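Local coordinates for malonyl CoA:acyl carrier protein malonyltransferase (Streptomyces coelicolor, PDB 1NM2) that probably transfers the malonyl group from malonyl-CoA to holo acyl carrier protein, the step that supplies malonyl units for fatty acid biosynthesis, at residues Pro8-Gln13 and Pro62-Ala67; Leu117-Arg122 and Glu243-Leu248; Thr281-Ala286 and Thr295-Thr300. All coordinates share one frame; numbering follows the deposited sequence.

Contact 1: residues Pro8-Gln13 and Pro62-Ala67; sequences PGQGAQ and PLLVAA
Gln13 OE1, which rests against the CD1 methyl of Leu64, accepts the backbone N-H of Gly11 at 2.9 Å between Gly11 N and Gln13 OE1. The bond is bent: the N-H...O angle is 143°, and the donor sits slightly off the carbonyl plane. CG of Gln13 is tucked between its own backbone N and carbonyl carbon (chi1 83°), and a bend at chi2 then curls the amide back over the loop. The other end of that amide, NE2, bonds to the carbonyl of Ile54. A type II turn from Gly9 to Ala12, with Gly11 at its third position, shapes the rest of the loop.

From helix 57-75 Leu64 is the one long side chain that enters this curl, crossing Gln13 at about a right angle. Its CD1 lies 3.4 Å from the carbonyl carbon of Gly9, while CD2 comes 4.0 Å from Gln13 CB and 4.3 Å from Ala12 CB. Pro278 touches both Leu64 and Ala12. Were this glutamine an alanine, Gly11 N and Ile54 O would probably lose their partner and the turn would be less firmly fixed.

The GQGAQ loop borders the pocket where acetate mimics malonyl, with the Gln10 side chain about 3 Å from it at nearest atoms. The chemistry thus divides the work: an amide ties the loop internally, and an apolar branch backs its peptide groups.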
# COMPACT_ATOMS: atom_id res chain seq x y z
N PRO A 8 4.61 -1.49 0.07
CA PRO A 8 3.58 -1.87 1.05
C PRO A 8 2.58 -0.79 1.44
O PRO A 8 2.67 0.36 0.99
CB PRO A 8 4.41 -2.33 2.25
CG PRO A 8 5.56 -1.38 2.21
CD PRO A 8 5.91 -1.30 0.73
N GLY A 9 1.61 -1.19 2.27
CA GLY A 9 0.58 -0.28 2.74
C GLY A 9 0.54 -0.21 4.26
O GLY A 9 1.44 -0.73 4.93
N GLN A 10 -0.50 0.41 4.80
CA GLN A 10 -0.64 0.55 6.25
C GLN A 10 -0.53 -0.76 7.00
O GLN A 10 -1.05 -1.79 6.56
CB GLN A 10 -1.98 1.22 6.61
CG GLN A 10 -2.00 2.72 6.40
CD GLN A 10 -3.15 3.39 7.12
OE1 GLN A 10 -3.27 3.28 8.34
NE2 GLN A 10 -3.99 4.09 6.38
N GLY A 11 0.14 -0.71 8.15
CA GLY A 11 0.34 -1.91 8.94
C GLY A 11 1.78 -2.36 8.86
O GLY A 11 2.30 -3.00 9.77
N ALA A 12 2.43 -2.02 7.75
CA ALA A 12 3.82 -2.40 7.53
C ALA A 12 4.81 -1.62 8.39
O ALA A 12 5.87 -2.13 8.76
CB ALA A 12 4.18 -2.24 6.05
N GLN A 13 4.46 -0.38 8.72
CA GLN A 13 5.33 0.47 9.52
C GLN A 13 5.41 0.06 10.99
O GLN A 13 4.42 -0.40 11.57
CB GLN A 13 4.89 1.93 9.43
CG GLN A 13 3.75 2.31 10.37
CD GLN A 13 2.37 1.86 9.89
OE1 GLN A 13 2.23 1.11 8.93
NE2 GLN A 13 1.35 2.34 10.59
N PRO A 62 1.82 9.13 4.65
CA PRO A 62 2.99 9.82 4.08
C PRO A 62 4.32 9.20 4.52
O PRO A 62 5.29 9.20 3.76
CB PRO A 62 2.82 11.26 4.57
CG PRO A 62 2.00 11.12 5.83
CD PRO A 62 0.99 10.06 5.43
N LEU A 63 4.38 8.68 5.74
CA LEU A 63 5.60 8.05 6.24
C LEU A 63 5.96 6.84 5.38
O LEU A 63 7.12 6.64 5.03
CB LEU A 63 5.42 7.63 7.70
CG LEU A 63 6.58 6.88 8.36
CD1 LEU A 63 7.86 7.72 8.29
CD2 LEU A 63 6.22 6.59 9.82
N LEU A 64 4.96 6.02 5.06
CA LEU A 64 5.19 4.83 4.25
C LEU A 64 5.68 5.19 2.85
O LEU A 64 6.58 4.53 2.32
CB LEU A 64 3.90 4.00 4.14
CG LEU A 64 3.55 3.17 5.38
CD1 LEU A 64 2.11 2.68 5.30
CD2 LEU A 64 4.52 2.00 5.47
N VAL A 65 5.10 6.23 2.26
CA VAL A 65 5.49 6.65 0.92
C VAL A 65 6.93 7.17 0.90
O VAL A 65 7.71 6.84 0.00
CB VAL A 65 4.53 7.73 0.36
CG1 VAL A 65 5.00 8.21 -1.00
CG2 VAL A 65 3.10 7.15 0.24
N ALA A 66 7.28 7.99 1.89
CA ALA A 66 8.63 8.53 1.97
C ALA A 66 9.64 7.40 2.14
O ALA A 66 10.73 7.44 1.57
CB ALA A 66 8.74 9.50 3.14
N ALA A 67 9.27 6.39 2.92
CA ALA A 67 10.16 5.25 3.15
C ALA A 67 10.40 4.48 1.85
O ALA A 67 11.52 4.08 1.55
CB ALA A 67 9.56 4.31 4.20

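Contact 2: residues Leu117-Arg122 and Glu243-Leu248; sequences LSLVRR and EVLDRL
Leu119 carries the whole apolar contact on its side, meeting Leu245 and Leu248 through a single methyl. CD2 of Leu119 lies 4.1 Å from CD1 of Leu245 and 4.3 Å from CD1 of Leu248, so one branch end faces two adjoining methyls, from residues about one helical turn apart. With CG trans to the backbone N (chi1 -179°), the Leu119 chain reaches out from helix 113-132, and it crosses that of Leu245 obliquely. The backbones stay well apart: the nearest CA atoms, of Leu119 and Leu248, are 9.8 Å from each other. Only branch ends bridge this distance, and the buried area is small. Helix 207-217 adds to the same apolar cluster, Leu213 touching Leu119 and Ala217 touching Leu245.

Polar interactions are directed away from the interface. Arg247 forms a salt bridge through NH1 with Asp234, and Arg121 NH1 bonds to the carbonyl of Ser58 at the start of helix 57-75. These charged groups lie apart from the leucine cluster.

Here is a worked case of two helical segments that meet through leucine branch ends, within a protein built on an alpha/beta hydrolase-like core; Leu248 sits close to, but not against, what is probably the nucleophile elbow of that fold.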
# COMPACT_ATOMS: atom_id res chain seq x y z
N LEU A 117 3.86 12.84 -2.15
CA LEU A 117 3.80 12.97 -0.70
C LEU A 117 2.70 13.96 -0.32
O LEU A 117 2.04 13.80 0.71
CB LEU A 117 5.15 13.43 -0.15
CG LEU A 117 6.30 12.43 -0.33
CD1 LEU A 117 7.60 13.08 0.07
CD2 LEU A 117 6.05 11.18 0.51
N SER A 118 2.50 14.98 -1.15
CA SER A 118 1.46 15.97 -0.91
C SER A 118 0.09 15.32 -1.08
O SER A 118 -0.84 15.58 -0.32
CB SER A 118 1.61 17.14 -1.88
OG SER A 118 0.54 18.06 -1.73
N LEU A 119 -0.02 14.46 -2.09
CA LEU A 119 -1.27 13.76 -2.36
C LEU A 119 -1.60 12.77 -1.25
O LEU A 119 -2.75 12.69 -0.80
CB LEU A 119 -1.17 13.01 -3.69
CG LEU A 119 -2.43 12.24 -4.10
CD1 LEU A 119 -3.52 13.24 -4.50
CD2 LEU A 119 -2.11 11.31 -5.27
N VAL A 120 -0.61 12.00 -0.82
CA VAL A 120 -0.83 11.00 0.22
C VAL A 120 -1.06 11.63 1.60
O VAL A 120 -1.74 11.04 2.44
CB VAL A 120 0.33 9.97 0.26
CG1 VAL A 120 1.57 10.58 0.91
CG2 VAL A 120 -0.12 8.72 0.98
N ARG A 121 -0.50 12.81 1.83
CA ARG A 121 -0.70 13.51 3.10
C ARG A 121 -2.20 13.80 3.14
O ARG A 121 -2.87 13.59 4.14
CB ARG A 121 0.08 14.83 3.11
CG ARG A 121 0.55 15.36 4.48
CD ARG A 121 -0.39 15.07 5.64
NE ARG A 121 -0.35 16.13 6.65
CZ ARG A 121 -0.49 15.94 7.96
NH1 ARG A 121 -0.68 14.72 8.45
NH2 ARG A 121 -0.47 16.98 8.79
N ARG A 122 -2.73 14.29 2.01
CA ARG A 122 -4.16 14.59 1.90
C ARG A 122 -4.98 13.30 1.96
O ARG A 122 -6.08 13.28 2.52
CB ARG A 122 -4.45 15.33 0.59
CG ARG A 122 -3.82 16.71 0.51
CD ARG A 122 -4.45 17.65 1.54
NE ARG A 122 -3.77 18.94 1.62
CZ ARG A 122 -4.22 19.97 2.33
NH1 ARG A 122 -5.35 19.85 3.03
NH2 ARG A 122 -3.54 21.11 2.36
N GLU A 243 -5.48 8.29 -16.00
CA GLU A 243 -6.25 7.13 -15.54
C GLU A 243 -5.61 6.56 -14.28
O GLU A 243 -6.31 6.03 -13.40
CB GLU A 243 -6.35 6.06 -16.64
CG GLU A 243 -7.32 6.44 -17.76
CD GLU A 243 -7.51 5.34 -18.80
OE1 GLU A 243 -8.38 5.50 -19.68
OE2 GLU A 243 -6.80 4.31 -18.74
N VAL A 244 -4.29 6.67 -14.18
CA VAL A 244 -3.58 6.20 -12.99
C VAL A 244 -4.04 7.05 -11.80
O VAL A 244 -4.41 6.52 -10.75
CB VAL A 244 -2.04 6.34 -13.14
CG1 VAL A 244 -1.37 6.21 -11.78
CG2 VAL A 244 -1.51 5.27 -14.09
N LEU A 245 -4.01 8.36 -11.98
CA LEU A 245 -4.41 9.29 -10.93
C LEU A 245 -5.89 9.14 -10.54
O LEU A 245 -6.23 9.16 -9.35
CB LEU A 245 -4.13 10.73 -11.36
CG LEU A 245 -4.48 11.84 -10.36
CD1 LEU A 245 -3.80 11.57 -9.03
CD2 LEU A 245 -4.06 13.18 -10.91
N ASP A 246 -6.76 8.99 -11.53
CA ASP A 246 -8.18 8.84 -11.24
C ASP A 246 -8.41 7.57 -10.42
O ASP A 246 -9.21 7.56 -9.49
CB ASP A 246 -9.03 8.80 -12.52
CG ASP A 246 -9.07 10.15 -13.24
OD1 ASP A 246 -8.96 11.20 -12.58
OD2 ASP A 246 -9.24 10.16 -14.48
N ARG A 247 -7.69 6.50 -10.77
CA ARG A 247 -7.81 5.24 -10.05
C ARG A 247 -7.34 5.39 -8.60
O ARG A 247 -7.97 4.85 -7.69
CB ARG A 247 -7.01 4.15 -10.76
CG ARG A 247 -7.71 3.58 -11.98
CD ARG A 247 -6.82 2.62 -12.75
NE ARG A 247 -7.57 1.92 -13.79
CZ ARG A 247 -7.85 0.62 -13.76
NH1 ARG A 247 -7.43 -0.14 -12.75
NH2 ARG A 247 -8.55 0.07 -14.75
N LEU A 248 -6.24 6.11 -8.39
CA LEU A 248 -5.71 6.33 -7.04
C LEU A 248 -6.75 7.04 -6.18
O LEU A 248 -6.99 6.66 -5.03
CB LEU A 248 -4.45 7.21 -7.09
CG LEU A 248 -3.13 6.66 -7.64
CD1 LEU A 248 -2.12 7.80 -7.76
CD2 LEU A 248 -2.59 5.58 -6.71

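Contact 3: residues Thr281-Ala286 and Thr295-Thr300; sequences TLTGLA and TLALKT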
# COMPACT_ATOMS: atom_id res chain seq x y z
N THR A 281 5.49 -7.78 4.41
CA THR A 281 4.10 -8.16 4.18
C THR A 281 3.80 -8.64 2.76
O THR A 281 3.28 -9.74 2.58
CB THR A 281 3.15 -6.98 4.51
OG1 THR A 281 3.50 -5.84 3.72
CG2 THR A 281 3.26 -6.61 5.99
N LEU A 282 4.13 -7.84 1.75
CA LEU A 282 3.87 -8.25 0.37
C LEU A 282 4.77 -9.41 -0.03
O LEU A 282 4.37 -10.28 -0.81
CB LEU A 282 4.05 -7.06 -0.59
CG LEU A 282 3.13 -5.85 -0.32
CD1 LEU A 282 3.29 -4.82 -1.44
CD2 LEU A 282 1.68 -6.31 -0.24
N THR A 283 5.98 -9.45 0.52
CA THR A 283 6.91 -10.53 0.22
C THR A 283 6.35 -11.85 0.77
O THR A 283 6.47 -12.89 0.14
CB THR A 283 8.29 -10.27 0.86
OG1 THR A 283 8.92 -9.17 0.18
CG2 THR A 283 9.18 -11.49 0.73
N GLY A 284 5.74 -11.78 1.95
CA GLY A 284 5.16 -12.97 2.54
C GLY A 284 4.04 -13.51 1.67
O GLY A 284 3.89 -14.72 1.49
N LEU A 285 3.24 -12.60 1.11
CA LEU A 285 2.13 -12.99 0.24
C LEU A 285 2.66 -13.61 -1.04
O LEU A 285 2.12 -14.61 -1.54
CB LEU A 285 1.27 -11.77 -0.10
CG LEU A 285 0.26 -11.31 0.97
CD1 LEU A 285 -0.32 -9.95 0.59
CD2 LEU A 285 -0.84 -12.34 1.09
N ALA A 286 3.72 -13.03 -1.58
CA ALA A 286 4.32 -13.52 -2.82
C ALA A 286 4.84 -14.95 -2.65
O ALA A 286 4.69 -15.78 -3.54
CB ALA A 286 5.44 -12.60 -3.26
N THR A 295 12.00 -13.54 -4.10
CA THR A 295 11.48 -12.37 -3.41
C THR A 295 12.50 -11.82 -2.43
O THR A 295 13.28 -12.57 -1.84
CB THR A 295 10.20 -12.70 -2.61
OG1 THR A 295 10.49 -13.70 -1.63
CG2 THR A 295 9.11 -13.22 -3.53
N LEU A 296 12.50 -10.50 -2.26
CA LEU A 296 13.41 -9.85 -1.33
C LEU A 296 12.72 -8.61 -0.77
O LEU A 296 12.17 -7.80 -1.51
CB LEU A 296 14.71 -9.46 -2.03
CG LEU A 296 15.84 -8.90 -1.14
CD1 LEU A 296 17.18 -9.02 -1.86
CD2 LEU A 296 15.56 -7.46 -0.77
N ALA A 297 12.75 -8.49 0.56
CA ALA A 297 12.13 -7.35 1.22
C ALA A 297 13.22 -6.43 1.78
O ALA A 297 14.14 -6.89 2.46
CB ALA A 297 11.22 -7.82 2.34
N LEU A 298 13.12 -5.15 1.47
CA LEU A 298 14.08 -4.17 1.98
C LEU A 298 13.62 -3.70 3.35
O LEU A 298 12.56 -3.08 3.47
CB LEU A 298 14.18 -2.97 1.04
CG LEU A 298 14.83 -3.20 -0.32
CD1 LEU A 298 14.77 -1.92 -1.13
CD2 LEU A 298 16.27 -3.66 -0.14
N LYS A 299 14.39 -4.02 4.38
CA LYS A 299 14.04 -3.60 5.73
C LYS A 299 15.03 -2.56 6.24
O LYS A 299 14.65 -1.61 6.91
CB LYS A 299 13.97 -4.81 6.65
CG LYS A 299 12.90 -5.81 6.21
CD LYS A 299 12.79 -6.99 7.16
CE LYS A 299 11.65 -7.92 6.75
NZ LYS A 299 11.48 -9.04 7.71
N THR A 300 16.31 -2.74 5.90
CA THR A 300 17.36 -1.79 6.30
C THR A 300 18.38 -1.67 5.17
O THR A 300 18.42 -2.51 4.28
CB THR A 300 18.12 -2.25 7.58
OG1 THR A 300 18.92 -3.39 7.27
CG2 THR A 300 17.14 -2.60 8.70
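Thr283 and Ala286 of helix 281-289 pack on Thr295 and Ala297 of strand 294-297, the second half of a beta-alpha-beta unit that begins with strand 272-275. Helix and strand segments run nearly antiparallel, at 163°, with their axes 8.0 Å apart at closest approach. Such closeness suits the small side chains that fill the gap.

Thr283 divides its two branches between Thr295 and Ala297 on the strand face turned to the helix. Its CG2, trans to the backbone N, comes 3.5 Å from OG1 of Thr295 and lies over that residue's CB as well. Its OG1 takes the other direction and sits 3.4 Å from the CB of Ala297, so that toward the strand the hydroxyl meets a methyl.

In the next shell, Glu275 at the end of strand 272-275 positions the helix start: its OE1 is hydrogen-bonded to OG1 of Thr283 and its OE2 accepts the backbone N-H of Leu282, where the N-terminal end of the helix would probably favour the negative charge. The same residue also pairs by its backbone with Leu296 and Leu298, joining the two parallel strands, while Leu296, pointing away from helix 281-289, packs on Ala306 and Leu310 of helix 304-314, which covers the other face of this edge strand. At the far end of the interface the two methyls Ala286 CB and Thr295 CG2 meet at 3.7 Å.

The three contacts follow one another along the chain; none nests in or crosses another. Contact 1 closes first, bringing the loop after strand 3-7 to helix 57-75 across a largely helical excursion. Contact 2 closes the longest loop, joining helix 113-132 to helix 241-251 after the chain has built strands of the mixed sheet. Contact 3 closes a short one at the edge of the parallel sheet. Contact 1 is the middle member: Val65 packs on Leu117 and Val120 of contact 2, and Pro8 touches Thr281 and Leu282 of contact 3. Contacts 2 and 3 lie on opposite sides of the chain's centre, about 13 Å apart at nearest atoms.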